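PDB 4ZMI: telomere length regulator taz1 from Schizosaccharomyces pombe, which binds double-stranded telomeric DNA and regulates telomere length and function, this chain being its helical domain. Local coordinates for residues Leu118-Leu129 with Phe166-Thr174. Numbering follows the deposited sequence.
With MG (magnesium ion), chain B.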
ATOM      1  N   LEU A 118      -6.794   0.965   3.299  1.00 45.49           N
ATOM      2  CA  LEU A 118      -5.801   0.564   4.298  1.00 44.25           C
ATOM      3  C   LEU A 118      -4.551   0.016   3.651  1.00 40.93           C
ATOM      4  O   LEU A 118      -3.463   0.283   4.125  1.00 45.14           O
ATOM      5  CB  LEU A 118      -6.371  -0.475   5.262  1.00 46.41           C
ATOM      6  CG  LEU A 118      -7.618  -0.027   6.012  1.00 52.00           C
ATOM      7  CD1 LEU A 118      -8.129  -1.179   6.866  1.00 53.82           C
ATOM      8  CD2 LEU A 118      -7.283   1.179   6.853  1.00 53.24           C
ATOM      9  N   THR A 119      -4.692  -0.734   2.559  1.00 44.97           N
ATOM     10  CA  THR A 119      -3.513  -1.398   1.980  1.00 49.36           C
ATOM     11  C   THR A 119      -2.631  -0.418   1.232  1.00 47.62           C
ATOM     12  O   THR A 119      -1.408  -0.492   1.293  1.00 50.41           O
ATOM     13  CB  THR A 119      -3.885  -2.519   1.019  1.00 48.29           C
ATOM     14  OG1 THR A 119      -4.851  -3.364   1.637  1.00 54.97           O
ATOM     15  CG2 THR A 119      -2.664  -3.339   0.657  1.00 46.54           C
ATOM     16  N   LEU A 120      -3.254   0.504   0.512  1.00 51.22           N
ATOM     17  CA  LEU A 120      -2.488   1.547  -0.162  1.00 46.25           C
ATOM     18  C   LEU A 120      -1.816   2.419   0.903  1.00 43.75           C
ATOM     19  O   LEU A 120      -0.649   2.803   0.769  1.00 44.83           O
ATOM     20  CB  LEU A 120      -3.407   2.376  -1.054  1.00 44.61           C
ATOM     21  CG  LEU A 120      -3.832   1.573  -2.271  1.00 48.68           C
ATOM     22  CD1 LEU A 120      -4.870   2.318  -3.119  1.00 52.09           C
ATOM     23  CD2 LEU A 120      -2.604   1.256  -3.085  1.00 47.49           C
ATOM     24  N   ARG A 121      -2.540   2.701   1.986  1.00 38.71           N
ATOM     25  CA  ARG A 121      -1.937   3.458   3.072  1.00 41.98           C
ATOM     26  C   ARG A 121      -0.668   2.760   3.567  1.00 50.05           C
ATOM     27  O   ARG A 121       0.379   3.406   3.748  1.00 46.71           O
ATOM     28  CB  ARG A 121      -2.914   3.656   4.219  1.00 38.92           C
ATOM     29  CG  ARG A 121      -2.552   4.843   5.070  1.00 50.24           C
ATOM     30  CD  ARG A 121      -3.405   4.908   6.304  1.00 48.78           C
ATOM     31  NE  ARG A 121      -4.806   4.836   5.948  1.00 45.83           N
ATOM     32  CZ  ARG A 121      -5.781   4.743   6.832  1.00 50.95           C
ATOM     33  NH1 ARG A 121      -5.489   4.731   8.120  1.00 46.51           N
ATOM     34  NH2 ARG A 121      -7.036   4.671   6.421  1.00 48.94           N
ATOM     35  N   SER A 122      -0.756   1.440   3.749  1.00 38.77           N
ATOM     36  CA  SER A 122       0.394   0.665   4.214  1.00 40.62           C
ATOM     37  C   SER A 122       1.534   0.812   3.241  1.00 41.32           C
ATOM     38  O   SER A 122       2.661   1.046   3.646  1.00 42.88           O
ATOM     39  CB  SER A 122       0.024  -0.823   4.330  1.00 41.14           C
ATOM     40  OG  SER A 122      -0.914  -0.974   5.362  1.00 46.29           O
ATOM     41  N   ILE A 123       1.245   0.644   1.950  1.00 44.12           N
ATOM     42  CA  ILE A 123       2.318   0.656   0.959  1.00 50.90           C
ATOM     43  C   ILE A 123       2.994   2.015   0.885  1.00 55.22           C
ATOM     44  O   ILE A 123       4.220   2.083   0.893  1.00 58.13           O
ATOM     45  CB  ILE A 123       1.827   0.206  -0.421  1.00 55.60           C
ATOM     46  CG1 ILE A 123       1.286  -1.212  -0.319  1.00 52.52           C
ATOM     47  CG2 ILE A 123       2.953   0.243  -1.451  1.00 49.17           C
ATOM     48  CD1 ILE A 123       0.417  -1.601  -1.484  1.00 55.61           C
ATOM     49  N   VAL A 124       2.203   3.091   0.820  1.00 54.26           N
ATOM     50  CA  VAL A 124       2.766   4.443   0.822  1.00 47.78           C
ATOM     51  C   VAL A 124       3.633   4.734   2.070  1.00 47.08           C
ATOM     52  O   VAL A 124       4.735   5.246   1.945  1.00 55.05           O
ATOM     53  CB  VAL A 124       1.658   5.524   0.694  1.00 52.55           C
ATOM     54  CG1 VAL A 124       2.256   6.935   0.767  1.00 47.98           C
ATOM     55  CG2 VAL A 124       0.885   5.346  -0.593  1.00 53.92           C
ATOM     56  N   LEU A 125       3.137   4.407   3.267  1.00 45.74           N
ATOM     57  CA  LEU A 125       3.897   4.634   4.497  1.00 49.84           C
ATOM     58  C   LEU A 125       5.158   3.785   4.496  1.00 53.37           C
ATOM     59  O   LEU A 125       6.210   4.236   4.941  1.00 52.03           O
ATOM     60  CB  LEU A 125       3.071   4.336   5.755  1.00 45.24           C
ATOM     61  CG  LEU A 125       2.000   5.383   6.116  1.00 47.00           C
ATOM     62  CD1 LEU A 125       1.002   4.761   7.063  1.00 44.60           C
ATOM     63  CD2 LEU A 125       2.589   6.639   6.760  1.00 40.29           C
ATOM     64  N   ASP A 126       5.052   2.553   4.000  1.00 53.22           N
ATOM     65  CA  ASP A 126       6.212   1.665   3.964  1.00 50.72           C
ATOM     66  C   ASP A 126       7.282   2.275   3.077  1.00 54.90           C
ATOM     67  O   ASP A 126       8.442   2.345   3.459  1.00 58.53           O
ATOM     68  CB  ASP A 126       5.835   0.286   3.455  1.00 50.31           C
ATOM     69  CG  ASP A 126       7.002  -0.686   3.492  1.00 58.20           C
ATOM     70  OD1 ASP A 126       7.655  -0.805   4.554  1.00 56.49           O
ATOM     71  OD2 ASP A 126       7.269  -1.325   2.449  1.00 58.41           O
ATOM     72  N   ALA A 127       6.880   2.745   1.902  1.00 50.35           N
ATOM     73  CA  ALA A 127       7.795   3.461   1.010  1.00 49.56           C
ATOM     74  C   ALA A 127       8.407   4.651   1.717  1.00 57.04           C
ATOM     75  O   ALA A 127       9.617   4.860   1.669  1.00 65.00           O
ATOM     76  CB  ALA A 127       7.073   3.921  -0.258  1.00 45.84           C
ATOM     77  N   LEU A 128       7.577   5.425   2.399  1.00 55.83           N
ATOM     78  CA  LEU A 128       8.090   6.587   3.112  1.00 54.02           C
ATOM     79  C   LEU A 128       9.076   6.219   4.209  1.00 53.68           C
ATOM     80  O   LEU A 128       9.965   7.004   4.539  1.00 55.59           O
ATOM     81  CB  LEU A 128       6.945   7.403   3.704  1.00 55.02           C
ATOM     82  CG  LEU A 128       6.054   8.180   2.728  1.00 56.46           C
ATOM     83  CD1 LEU A 128       4.996   8.963   3.498  1.00 48.91           C
ATOM     84  CD2 LEU A 128       6.890   9.127   1.871  1.00 56.60           C
ATOM     85  N   LEU A 129       8.908   5.034   4.792  1.00 53.80           N
ATOM     86  CA  LEU A 129       9.758   4.610   5.903  1.00 59.93           C
ATOM     87  C   LEU A 129      11.043   4.003   5.376  1.00 61.03           C
ATOM     88  O   LEU A 129      12.059   4.016   6.044  1.00 61.03           O
ATOM     89  CB  LEU A 129       9.037   3.588   6.783  1.00 52.84           C
ATOM     90  CG  LEU A 129       7.952   4.157   7.691  1.00 51.49           C
ATOM     91  CD1 LEU A 129       6.990   3.056   8.096  1.00 51.18           C
ATOM     92  CD2 LEU A 129       8.566   4.784   8.911  1.00 49.10           C
ATOM     93  N   PHE A 166      -4.379   6.940  12.423  1.00 46.75           N
ATOM     94  CA  PHE A 166      -4.397   6.885  10.955  1.00 44.24           C
ATOM     95  C   PHE A 166      -3.131   6.203  10.409  1.00 44.94           C
ATOM     96  O   PHE A 166      -3.191   5.407   9.492  1.00 43.93           O
ATOM     97  CB  PHE A 166      -4.515   8.315  10.399  1.00 45.88           C
ATOM     98  CG  PHE A 166      -4.755   8.373   8.923  1.00 47.69           C
ATOM     99  CD1 PHE A 166      -6.051   8.408   8.419  1.00 53.49           C
ATOM    100  CD2 PHE A 166      -3.694   8.389   8.040  1.00 39.30           C
ATOM    101  CE1 PHE A 166      -6.284   8.459   7.072  1.00 49.21           C
ATOM    102  CE2 PHE A 166      -3.929   8.439   6.684  1.00 44.31           C
ATOM    103  CZ  PHE A 166      -5.217   8.476   6.203  1.00 43.75           C
ATOM    104  N   ILE A 167      -1.987   6.517  10.999  1.00 45.35           N
ATOM    105  CA  ILE A 167      -0.708   5.971  10.576  1.00 45.41           C
ATOM    106  C   ILE A 167      -0.454   4.543  11.081  1.00 48.20           C
ATOM    107  O   ILE A 167      -0.173   3.646  10.296  1.00 49.09           O
ATOM    108  CB  ILE A 167       0.428   6.878  11.071  1.00 48.08           C
ATOM    109  CG1 ILE A 167       0.389   8.222  10.304  1.00 46.12           C
ATOM    110  CG2 ILE A 167       1.785   6.151  10.981  1.00 34.32           C
ATOM    111  CD1 ILE A 167       1.171   9.320  10.979  1.00 45.88           C
ATOM    112  N   LEU A 168      -0.563   4.337  12.387  1.00 47.13           N
ATOM    113  CA  LEU A 168      -0.175   3.068  13.006  1.00 49.83           C
ATOM    114  C   LEU A 168      -1.129   1.885  12.764  1.00 51.77           C
ATOM    115  O   LEU A 168      -0.712   0.729  12.761  1.00 49.36           O
ATOM    116  CB  LEU A 168       0.004   3.271  14.506  1.00 46.28           C
ATOM    117  CG  LEU A 168       1.133   4.223  14.861  1.00 47.76           C
ATOM    118  CD1 LEU A 168       1.004   4.654  16.329  1.00 48.46           C
ATOM    119  CD2 LEU A 168       2.503   3.560  14.586  1.00 45.53           C
ATOM    120  N   SER A 169      -2.407   2.178  12.558  1.00 42.03           N
ATOM    121  CA  SER A 169      -3.388   1.141  12.323  1.00 42.82           C
ATOM    122  C   SER A 169      -3.052   0.344  11.055  1.00 46.09           C
ATOM    123  O   SER A 169      -3.547  -0.733  10.873  1.00 54.79           O
ATOM    124  CB  SER A 169      -4.766   1.770  12.159  1.00 45.24           C
ATOM    125  OG  SER A 169      -4.809   2.457  10.911  1.00 51.86           O
ATOM    126  N   CYS A 170      -2.200   0.858  10.180  1.00 43.18           N
ATOM    127  CA  CYS A 170      -1.822   0.165   8.953  0.50 43.52           C
ATOM    128  C   CYS A 170      -0.349  -0.233   8.920  1.00 46.36           C
ATOM    129  O   CYS A 170       0.165  -0.541   7.849  1.00 47.67           O
ATOM    130  CB  CYS A 170      -2.093   1.055   7.726  0.50 39.99           C
ATOM    131  SG  CYS A 170      -3.823   1.509   7.414  0.50 36.20           S
ATOM    132  N   LEU A 171       0.340  -0.167  10.059  1.00 42.78           N
ATOM    133  CA  LEU A 171       1.760  -0.527  10.113  1.00 38.01           C
ATOM    134  C   LEU A 171       2.005  -1.605  11.171  1.00 44.82           C
ATOM    135  O   LEU A 171       1.330  -1.628  12.216  1.00 44.06           O
ATOM    136  CB  LEU A 171       2.637   0.688  10.418  1.00 43.84           C
ATOM    137  CG  LEU A 171       2.640   1.808   9.370  1.00 41.71           C
ATOM    138  CD1 LEU A 171       3.397   2.965   9.925  1.00 36.64           C
ATOM    139  CD2 LEU A 171       3.310   1.330   8.102  1.00 42.13           C
ATOM    140  N   PRO A 172       2.979  -2.502  10.913  1.00 43.27           N
ATOM    141  CA  PRO A 172       3.298  -3.566  11.875  1.00 53.74           C
ATOM    142  C   PRO A 172       4.247  -2.991  12.917  1.00 63.63           C
ATOM    143  O   PRO A 172       5.200  -3.628  13.360  1.00 67.05           O
ATOM    144  CB  PRO A 172       3.977  -4.629  11.004  1.00 45.04           C
ATOM    145  CG  PRO A 172       4.669  -3.810   9.938  1.00 50.67           C
ATOM    146  CD  PRO A 172       3.770  -2.623   9.674  1.00 42.06           C
ATOM    147  N   TYR A 173       3.982  -1.745  13.280  1.00 57.50           N
ATOM    148  CA  TYR A 173       4.707  -1.083  14.339  1.00 42.03           C
ATOM    149  C   TYR A 173       3.705  -0.552  15.351  1.00 44.24           C
ATOM    150  O   TYR A 173       2.525  -0.323  15.023  1.00 48.61           O
ATOM    151  CB  TYR A 173       5.568   0.028  13.754  1.00 42.02           C
ATOM    152  CG  TYR A 173       6.420  -0.468  12.617  1.00 43.81           C
ATOM    153  CD1 TYR A 173       6.209  -0.029  11.307  1.00 40.38           C
ATOM    154  CD2 TYR A 173       7.427  -1.407  12.846  1.00 39.24           C
ATOM    155  CE1 TYR A 173       6.992  -0.501  10.250  1.00 47.56           C
ATOM    156  CE2 TYR A 173       8.217  -1.885  11.801  1.00 46.79           C
ATOM    157  CZ  TYR A 173       7.995  -1.442  10.511  1.00 52.94           C
ATOM    158  OH  TYR A 173       8.792  -1.940   9.499  1.00 50.04           O
ATOM    159  N   THR A 174       4.193  -0.369  16.573  1.00 46.33           N
ATOM    160  CA  THR A 174       3.366  -0.151  17.743  1.00 48.36           C
ATOM    161  C   THR A 174       3.314   1.297  18.210  1.00 53.46           C
ATOM    162  O   THR A 174       2.420   1.668  18.970  1.00 58.88           O
ATOM    163  CB  THR A 174       3.866  -1.022  18.924  1.00 57.07           C
ATOM    164  OG1 THR A 174       5.240  -0.727  19.190  1.00 59.57           O
ATOM    165  CG2 THR A 174       3.753  -2.482  18.569  1.00 67.62           C
TER
HETATM  166 MG    MG B 401       0.311  -1.141  14.366  1.00 35.00          MG
HETATM  167  O   HOH W   1      -0.564   0.259  16.127  1.00 61.90           O
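R121 and F166 stack where helix 118-130 of this all-helical TRF-family domain meets F166-T174, which runs from helix 163-168 into a loop. The guanidinium lies flat on the phenyl ring, planes 5° apart, with R121 CZ 3.8 Å from the centroid of the F166 ring, a cation-pi contact to which CD adds a CH-pi touch. Two torsions put it there: CG stands anti to the backbone N (chi1 -157°), and a bend at chi3 (-52°) turns the planar group over the ring. From that position R121 NH1 donates to F166 O at 2.8 Å, meeting a lone pair in the carbonyl plane. K116 takes NH2 through its backbone O, which helps fix the rotation of the group, while L118 CD2 covers its opposite face, offset toward the rim. A long, flat, multiply donating side chain therefore suits this buried place; an alanine here would probably leave F166 O and the K116 carbonyl without this donor and open a gap over the F166 ring. Small residues suit the close approach of S122 and C170, whose CA atoms are 5.3 Å apart, and C170 O lies 2.7 Å from S122 OG. Farther along, branched aliphatic chains fill the interface: L171 lays CD2 against L125 CB, the two side chains crossing at about a right angle, and meets L129 tip to tip, L171 CD1 to L129 CD1 at 4.0 Å. L179 of helix 176-182 also packs on L129 and L171. The loop's backbone serves a metal as well: magnesium is bound by L171 O at 2.4 Å, Y173 O at 2.5 Å and a water.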